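Local coordinates for minor capsid protein VP1 (Human bocavirus 3, PDB 5US7) that forms, as one of sixty copies, the T=1 icosahedral capsid of the virus, probably with a channel at the five-fold axis, at residues F63-Q68 with I447-I452; L200-D205 with N326-R331. One frame throughout, in Å; residues are numbered along the deposited sequence.

Contact 1: F63-Q68 with I447-I452; sequences FLVKIQ and IKMAKI
F63 opens the contact near the end of strand 54-65: its CG sits between the backbone N and the carbonyl carbon (chi1 64°), and CE1 of the F63 ring meets CD1 of I447 tip to tip at 4.1 Å. The same ring packs edge-to-face with F98. L64 turns the other way and packs on P453 of a neighbouring subunit. V65 makes the largest contribution of the first segment and forks over two partners. Its CG1, anti to the backbone N (chi1 -177°), lies 3.6 Å from CE of M449, while its CG2 touches CD1 of I447 at 4.0 Å, both pairs crossing obliquely. M449 gets there by folding: CG is anti to the carbonyl carbon and the chain then bends at both chi2 (-60°) and chi3, so the methyl comes back over V65 while CG of M449 lies 3.6 Å from the carbonyl O of K66. The K66 side chain leaves the interface, and its NZ donates a hydrogen bond to N459 of a neighbouring subunit. I67 has its CB turned away, yet its CD1 returns to within 3.9 Å of CB of M449, the two side chains crossing at about a right angle. The axes of strands 63-65 and 447-449 approach to 8.1 Å without pairing; their backbones pair within their own sheets, V65 with C468 and I447 with S96. This is core packing between the two layers of the viral jelly roll: by topology, strand 54-65 belongs to the BIDG sheet and 445-449 to the CHEF sheet. With the amines of K66 and K448 led away, that of K448 into a salt bridge with E223, the two segments meet by apolar and van der Waals contact, with no hydrogen bond or salt bridge between them.

Contact 2: L200-D205 with N326-R331; sequences LAEMED and NINSGR
E202 has CG anti to the carbonyl carbon and an extended chain beyond it (chi2 170°), which sends its carboxylate straight across to residues 326-328. N326 and N328 both place CG anti to the backbone N, so the amide nitrogen of N326 comes to OE1, whereas N328 offers its CB to OE2. OE1 of E202 lies 3.1 Å from ND2 of N326, with the carboxylate and amide planes 82° apart. OE2 of E202 instead meets carbon, lying 3.1 Å from CB of N328 and 3.4 Å from CA of I327; the amide plane of N328 is likewise turned steeply, by 87°. The carboxylate of E199 comes close to OE2 as well, and this like-charge proximity may raise the proton affinity of one of the two acids. E204 brings its CB to 3.5 Å from ND2 of N326, then bends its carboxylate away. The apolar end of the contact belongs to L200 and I327, lying side by side and pointing the same way. I327 puts CG1 in the crowded position between N and the carbonyl carbon; CG2 of I327 touches CD1 of L200 at 3.5 Å and lies 3.4 Å from the backbone N of L200. Helix 210-215 flanks the contact through E210, which touches I327, and M203 packs on I501 of a neighbouring subunit. Neither segment is regular helix or strand: this is loop-on-loop packing at the surface, between the EF and GH loops inserted in the parvovirus jelly roll.

In the fold
Contact 1 lies within the jelly-roll sandwich, whereas contact 2 joins the long loops inserted between its strands; their centres are 37 Å apart and their nearest atoms about 24 Å. Along the chain contact 2 is nested inside the loop that 63-68 and 447-452 close. Segments of both contacts also reach one and the same neighbouring subunit, a different copy from the one that meets L64 and K66: K451 and I452 beside contact 1, M203 in 200-205. R331, at the end of segment 326-331, makes a cation-pi contact with Y384 of a further subunit. Neither contact includes an active site; the phospholipase A2-like region belongs to the N-terminal extension of VP1.

Contact 1: F63-Q68 with I447-I452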
ATOM      1  N   PHE A  63     -13.846  84.230 -55.909  1.00 35.55           N
ATOM      2  CA  PHE A  63     -14.622  85.371 -55.451  1.00 35.55           C
ATOM      3  C   PHE A  63     -13.691  86.479 -54.993  1.00 35.55           C
ATOM      4  O   PHE A  63     -12.488  86.282 -54.847  1.00 35.55           O
ATOM      5  CB  PHE A  63     -15.584  84.992 -54.323  1.00 31.97           C
ATOM      6  CG  PHE A  63     -14.912  84.529 -53.075  1.00 31.97           C
ATOM      7  CD1 PHE A  63     -14.516  85.428 -52.114  1.00 31.97           C
ATOM      8  CD2 PHE A  63     -14.705  83.197 -52.846  1.00 31.97           C
ATOM      9  CE1 PHE A  63     -13.908  85.005 -50.977  1.00 31.97           C
ATOM     10  CE2 PHE A  63     -14.101  82.776 -51.703  1.00 31.97           C
ATOM     11  CZ  PHE A  63     -13.704  83.674 -50.772  1.00 31.97           C
ATOM     12  N   LEU A  64     -14.252  87.668 -54.784  1.00 37.90           N
ATOM     13  CA  LEU A  64     -13.535  88.692 -54.044  1.00 37.90           C
ATOM     14  C   LEU A  64     -14.509  89.456 -53.166  1.00 37.90           C
ATOM     15  O   LEU A  64     -15.714  89.483 -53.413  1.00 37.90           O
ATOM     16  CB  LEU A  64     -12.761  89.654 -54.951  1.00 41.41           C
ATOM     17  CG  LEU A  64     -13.386  90.723 -55.827  1.00 41.41           C
ATOM     18  CD1 LEU A  64     -13.659  91.969 -55.029  1.00 41.41           C
ATOM     19  CD2 LEU A  64     -12.424  91.042 -56.911  1.00 41.41           C
ATOM     20  N   VAL A  65     -13.956  90.091 -52.138  1.00 40.75           N
ATOM     21  CA  VAL A  65     -14.720  90.765 -51.100  1.00 40.75           C
ATOM     22  C   VAL A  65     -14.125  92.150 -50.898  1.00 40.75           C
ATOM     23  O   VAL A  65     -12.908  92.286 -50.758  1.00 40.75           O
ATOM     24  CB  VAL A  65     -14.687  89.974 -49.782  1.00 38.66           C
ATOM     25  CG1 VAL A  65     -15.544  90.638 -48.745  1.00 38.66           C
ATOM     26  CG2 VAL A  65     -15.103  88.553 -50.002  1.00 38.66           C
ATOM     27  N   LYS A  66     -14.971  93.169 -50.888  1.00 45.45           N
ATOM     28  CA  LYS A  66     -14.555  94.549 -50.702  1.00 45.45           C
ATOM     29  C   LYS A  66     -14.759  94.989 -49.252  1.00 45.45           C
ATOM     30  O   LYS A  66     -15.030  94.178 -48.367  1.00 45.45           O
ATOM     31  CB  LYS A  66     -15.312  95.449 -51.672  1.00 51.27           C
ATOM     32  CG  LYS A  66     -14.962  95.227 -53.108  1.00 51.27           C
ATOM     33  CD  LYS A  66     -15.818  96.101 -53.986  1.00 51.27           C
ATOM     34  CE  LYS A  66     -15.488  95.900 -55.448  1.00 51.27           C
ATOM     35  NZ  LYS A  66     -16.371  96.721 -56.319  1.00 51.27           N
ATOM     36  N   ILE A  67     -14.604  96.291 -49.001  1.00 47.84           N
ATOM     37  CA  ILE A  67     -14.762  96.825 -47.649  1.00 47.84           C
ATOM     38  C   ILE A  67     -16.228  97.033 -47.288  1.00 47.84           C
ATOM     39  O   ILE A  67     -16.627  96.776 -46.146  1.00 47.84           O
ATOM     40  CB  ILE A  67     -13.948  98.118 -47.482  1.00 47.83           C
ATOM     41  CG1 ILE A  67     -12.458  97.809 -47.520  1.00 47.83           C
ATOM     42  CG2 ILE A  67     -14.294  98.802 -46.187  1.00 47.83           C
ATOM     43  CD1 ILE A  67     -12.031  96.875 -46.429  1.00 47.83           C
ATOM     44  N   GLN A  68     -17.054  97.490 -48.230  1.00 47.34           N
ATOM     45  CA  GLN A  68     -18.491  97.569 -47.979  1.00 47.34           C
ATOM     46  C   GLN A  68     -18.887  98.498 -46.835  1.00 47.34           C
ATOM     47  O   GLN A  68     -19.008  98.046 -45.697  1.00 47.34           O
ATOM     48  CB  GLN A  68     -19.071  96.179 -47.718  1.00 45.41           C
ATOM     49  CG  GLN A  68     -18.972  95.242 -48.888  1.00 45.41           C
ATOM     50  CD  GLN A  68     -19.586  95.820 -50.133  1.00 45.41           C
ATOM     51  OE1 GLN A  68     -20.582  96.530 -50.072  1.00 45.41           O
ATOM     52  NE2 GLN A  68     -18.999  95.516 -51.277  1.00 45.41           N
ATOM     53  N   ILE A 447     -19.363  87.064 -44.993  1.00 34.24           N
ATOM     54  CA  ILE A 447     -17.928  87.279 -45.035  1.00 34.24           C
ATOM     55  C   ILE A 447     -17.672  88.772 -45.116  1.00 34.24           C
ATOM     56  O   ILE A 447     -18.417  89.505 -45.765  1.00 34.24           O
ATOM     57  CB  ILE A 447     -17.305  86.515 -46.218  1.00 33.99           C
ATOM     58  CG1 ILE A 447     -15.798  86.676 -46.237  1.00 33.99           C
ATOM     59  CG2 ILE A 447     -17.901  86.961 -47.522  1.00 33.99           C
ATOM     60  CD1 ILE A 447     -15.132  85.743 -47.186  1.00 33.99           C
ATOM     61  N   LYS A 448     -16.629  89.228 -44.434  1.00 35.85           N
ATOM     62  CA  LYS A 448     -16.192  90.600 -44.598  1.00 35.85           C
ATOM     63  C   LYS A 448     -14.707  90.678 -44.308  1.00 35.85           C
ATOM     64  O   LYS A 448     -14.117  89.768 -43.729  1.00 35.85           O
ATOM     65  CB  LYS A 448     -16.913  91.570 -43.677  1.00 35.24           C
ATOM     66  CG  LYS A 448     -16.470  91.479 -42.259  1.00 35.24           C
ATOM     67  CD  LYS A 448     -17.097  92.572 -41.466  1.00 35.24           C
ATOM     68  CE  LYS A 448     -16.632  92.529 -40.048  1.00 35.24           C
ATOM     69  NZ  LYS A 448     -17.245  93.628 -39.271  1.00 35.24           N
ATOM     70  N   MET A 449     -14.113  91.789 -44.713  1.00 40.20           N
ATOM     71  CA  MET A 449     -12.708  92.036 -44.448  1.00 40.20           C
ATOM     72  C   MET A 449     -12.518  92.508 -43.022  1.00 40.20           C
ATOM     73  O   MET A 449     -13.138  93.486 -42.597  1.00 40.20           O
ATOM     74  CB  MET A 449     -12.156  93.074 -45.418  1.00 44.94           C
ATOM     75  CG  MET A 449     -12.159  92.631 -46.848  1.00 44.94           C
ATOM     76  SD  MET A 449     -11.158  91.163 -47.017  1.00 44.94           S
ATOM     77  CE  MET A 449     -12.443  89.916 -47.058  1.00 44.94           C
ATOM     78  N   ALA A 450     -11.661  91.811 -42.284  1.00 42.22           N
ATOM     79  CA  ALA A 450     -11.272  92.277 -40.965  1.00 42.22           C
ATOM     80  C   ALA A 450     -10.750  93.700 -41.061  1.00 42.22           C
ATOM     81  O   ALA A 450      -9.932  94.016 -41.923  1.00 42.22           O
ATOM     82  CB  ALA A 450     -10.206  91.358 -40.377  1.00 40.50           C
ATOM     83  N   LYS A 451     -11.250  94.564 -40.192  1.00 46.25           N
ATOM     84  CA  LYS A 451     -10.874  95.967 -40.243  1.00 46.25           C
ATOM     85  C   LYS A 451      -9.475  96.134 -39.680  1.00 46.25           C
ATOM     86  O   LYS A 451      -9.205  95.738 -38.544  1.00 46.25           O
ATOM     87  CB  LYS A 451     -11.863  96.821 -39.464  1.00 48.25           C
ATOM     88  CG  LYS A 451     -11.529  98.281 -39.523  1.00 48.25           C
ATOM     89  CD  LYS A 451     -12.540  99.113 -38.786  1.00 48.25           C
ATOM     90  CE  LYS A 451     -12.151 100.570 -38.836  1.00 48.25           C
ATOM     91  NZ  LYS A 451     -13.121 101.433 -38.113  1.00 48.25           N
ATOM     92  N   ILE A 452      -8.583  96.710 -40.475  1.00 47.32           N
ATOM     93  CA  ILE A 452      -7.262  97.105 -40.010  1.00 47.32           C
ATOM     94  C   ILE A 452      -7.263  98.625 -39.896  1.00 47.32           C
ATOM     95  O   ILE A 452      -7.268  99.319 -40.922  1.00 47.32           O
ATOM     96  CB  ILE A 452      -6.155  96.619 -40.951  1.00 45.96           C
ATOM     97  CG1 ILE A 452      -6.072  95.102 -40.930  1.00 45.96           C
ATOM     98  CG2 ILE A 452      -4.827  97.218 -40.559  1.00 45.96           C
ATOM     99  CD1 ILE A 452      -6.728  94.450 -42.095  1.00 45.96           C
TER

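Contact 2: L200-D205 with N326-R331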
ATOM      1  N   LEU A 200     -45.480 104.002 -41.720  1.00 83.46           N
ATOM      2  CA  LEU A 200     -45.692 103.312 -40.452  1.00 83.46           C
ATOM      3  C   LEU A 200     -44.415 103.382 -39.629  1.00 83.46           C
ATOM      4  O   LEU A 200     -43.630 102.432 -39.653  1.00 83.46           O
ATOM      5  CB  LEU A 200     -46.096 101.845 -40.639  1.00 82.26           C
ATOM      6  CG  LEU A 200     -47.517 101.380 -40.925  1.00 82.26           C
ATOM      7  CD1 LEU A 200     -47.960 101.808 -42.296  1.00 82.26           C
ATOM      8  CD2 LEU A 200     -47.559  99.872 -40.811  1.00 82.26           C
ATOM      9  N   ALA A 201     -44.221 104.478 -38.888  1.00 84.20           N
ATOM     10  CA  ALA A 201     -42.944 105.013 -38.412  1.00 84.20           C
ATOM     11  C   ALA A 201     -42.202 105.820 -39.462  1.00 84.20           C
ATOM     12  O   ALA A 201     -40.990 105.662 -39.628  1.00 84.20           O
ATOM     13  CB  ALA A 201     -42.019 103.906 -37.911  1.00 78.07           C
ATOM     14  N   GLU A 202     -42.925 106.677 -40.176  1.00 88.76           N
ATOM     15  CA  GLU A 202     -42.290 107.701 -40.992  1.00 88.76           C
ATOM     16  C   GLU A 202     -41.269 108.487 -40.146  1.00 88.76           C
ATOM     17  O   GLU A 202     -40.108 108.546 -40.542  1.00 88.76           O
ATOM     18  CB  GLU A 202     -43.330 108.638 -41.619  1.00 93.79           C
ATOM     19  CG  GLU A 202     -44.266 108.034 -42.629  1.00 93.79           C
ATOM     20  CD  GLU A 202     -45.378 108.998 -42.968  1.00 93.79           C
ATOM     21  OE1 GLU A 202     -45.589 109.945 -42.187  1.00 93.79           O
ATOM     22  OE2 GLU A 202     -46.013 108.848 -44.024  1.00 93.79           O
ATOM     23  N   MET A 203     -41.637 109.097 -39.008  1.00 93.58           N
ATOM     24  CA  MET A 203     -43.003 109.361 -38.551  1.00 93.58           C
ATOM     25  C   MET A 203     -43.241 110.849 -38.761  1.00 93.58           C
ATOM     26  O   MET A 203     -42.309 111.645 -38.650  1.00 93.58           O
ATOM     27  CB  MET A 203     -43.204 108.981 -37.087  1.00 89.08           C
ATOM     28  CG  MET A 203     -42.510 109.906 -36.116  1.00 89.08           C
ATOM     29  SD  MET A 203     -42.450 109.242 -34.453  1.00 89.08           S
ATOM     30  CE  MET A 203     -40.962 108.264 -34.571  1.00 89.08           C
ATOM     31  N   GLU A 204     -44.469 111.239 -39.084  1.00 99.97           N
ATOM     32  CA  GLU A 204     -44.768 112.624 -39.412  1.00 99.97           C
ATOM     33  C   GLU A 204     -45.786 113.197 -38.441  1.00 99.97           C
ATOM     34  O   GLU A 204     -46.873 112.634 -38.268  1.00 99.97           O
ATOM     35  CB  GLU A 204     -45.271 112.758 -40.849  1.00102.28           C
ATOM     36  CG  GLU A 204     -45.579 114.195 -41.243  1.00102.28           C
ATOM     37  CD  GLU A 204     -44.359 115.102 -41.203  1.00102.28           C
ATOM     38  OE1 GLU A 204     -43.218 114.594 -41.160  1.00102.28           O
ATOM     39  OE2 GLU A 204     -44.544 116.336 -41.199  1.00102.28           O
ATOM     40  N   ASP A 205     -45.430 114.328 -37.829  1.00103.63           N
ATOM     41  CA  ASP A 205     -46.226 114.977 -36.795  1.00103.63           C
ATOM     42  C   ASP A 205     -46.559 113.928 -35.744  1.00103.63           C
ATOM     43  O   ASP A 205     -45.711 113.087 -35.431  1.00103.63           O
ATOM     44  CB  ASP A 205     -47.483 115.606 -37.409  1.00105.94           C
ATOM     45  CG  ASP A 205     -48.236 116.501 -36.437  1.00105.94           C
ATOM     46  OD1 ASP A 205     -47.765 116.674 -35.294  1.00105.94           O
ATOM     47  OD2 ASP A 205     -49.300 117.028 -36.822  1.00105.94           O
ATOM     48  N   ASN A 326     -51.454 107.607 -39.720  1.00 97.43           N
ATOM     49  CA  ASN A 326     -51.085 108.664 -40.658  1.00 97.43           C
ATOM     50  C   ASN A 326     -50.859 108.082 -42.046  1.00 97.43           C
ATOM     51  O   ASN A 326     -51.821 107.779 -42.755  1.00 97.43           O
ATOM     52  CB  ASN A 326     -49.844 109.428 -40.185  1.00 97.85           C
ATOM     53  CG  ASN A 326     -49.577 110.672 -41.009  1.00 97.85           C
ATOM     54  OD1 ASN A 326     -50.502 111.293 -41.529  1.00 97.85           O
ATOM     55  ND2 ASN A 326     -48.307 111.033 -41.141  1.00 97.85           N
ATOM     56  N   ILE A 327     -49.598 108.055 -42.467  1.00 96.91           N
ATOM     57  CA  ILE A 327     -49.052 107.424 -43.683  1.00 96.91           C
ATOM     58  C   ILE A 327     -49.490 108.000 -45.024  1.00 96.91           C
ATOM     59  O   ILE A 327     -49.585 107.260 -46.002  1.00 96.91           O
ATOM     60  CB  ILE A 327     -49.268 105.862 -43.721  1.00 94.58           C
ATOM     61  CG1 ILE A 327     -50.729 105.424 -43.852  1.00 94.58           C
ATOM     62  CG2 ILE A 327     -48.580 105.204 -42.550  1.00 94.58           C
ATOM     63  CD1 ILE A 327     -50.906 103.946 -44.033  1.00 94.58           C
ATOM     64  N   ASN A 328     -49.792 109.294 -45.065  1.00 98.71           N
ATOM     65  CA  ASN A 328     -49.302 110.136 -46.159  1.00 98.71           C
ATOM     66  C   ASN A 328     -49.474 109.519 -47.547  1.00 98.71           C
ATOM     67  O   ASN A 328     -50.581 109.369 -48.053  1.00 98.71           O
ATOM     68  CB  ASN A 328     -47.831 110.481 -45.917  1.00 98.84           C
ATOM     69  CG  ASN A 328     -47.340 111.606 -46.804  1.00 98.84           C
ATOM     70  OD1 ASN A 328     -48.109 112.476 -47.206  1.00 98.84           O
ATOM     71  ND2 ASN A 328     -46.049 111.596 -47.108  1.00 98.84           N
ATOM     72  N   SER A 329     -48.334 109.172 -48.141  1.00 98.71           N
ATOM     73  CA  SER A 329     -48.252 108.695 -49.513  1.00 98.71           C
ATOM     74  C   SER A 329     -49.010 107.383 -49.686  1.00 98.71           C
ATOM     75  O   SER A 329     -49.334 106.684 -48.725  1.00 98.71           O
ATOM     76  CB  SER A 329     -46.792 108.508 -49.919  1.00 97.36           C
ATOM     77  OG  SER A 329     -46.691 107.993 -51.233  1.00 97.36           O
ATOM     78  N   GLY A 330     -49.289 107.056 -50.946  1.00 93.99           N
ATOM     79  CA  GLY A 330     -50.280 106.058 -51.291  1.00 93.99           C
ATOM     80  C   GLY A 330     -49.934 104.612 -51.002  1.00 93.99           C
ATOM     81  O   GLY A 330     -49.000 104.315 -50.255  1.00 93.99           O
ATOM     82  N   ARG A 331     -50.703 103.707 -51.611  1.00 89.09           N
ATOM     83  CA  ARG A 331     -50.719 102.308 -51.198  1.00 89.09           C
ATOM     84  C   ARG A 331     -49.384 101.614 -51.429  1.00 89.09           C
ATOM     85  O   ARG A 331     -49.101 100.598 -50.786  1.00 89.09           O
ATOM     86  CB  ARG A 331     -51.833 101.573 -51.942  1.00 86.30           C
ATOM     87  CG  ARG A 331     -52.073 100.161 -51.472  1.00 86.30           C
ATOM     88  CD  ARG A 331     -52.430 100.205 -50.012  1.00 86.30           C
ATOM     89  NE  ARG A 331     -53.579 101.071 -49.798  1.00 86.30           N
ATOM     90  CZ  ARG A 331     -54.044 101.414 -48.605  1.00 86.30           C
ATOM     91  NH1 ARG A 331     -53.460 100.959 -47.507  1.00 86.30           N
ATOM     92  NH2 ARG A 331     -55.097 102.212 -48.512  1.00 86.30           N
TER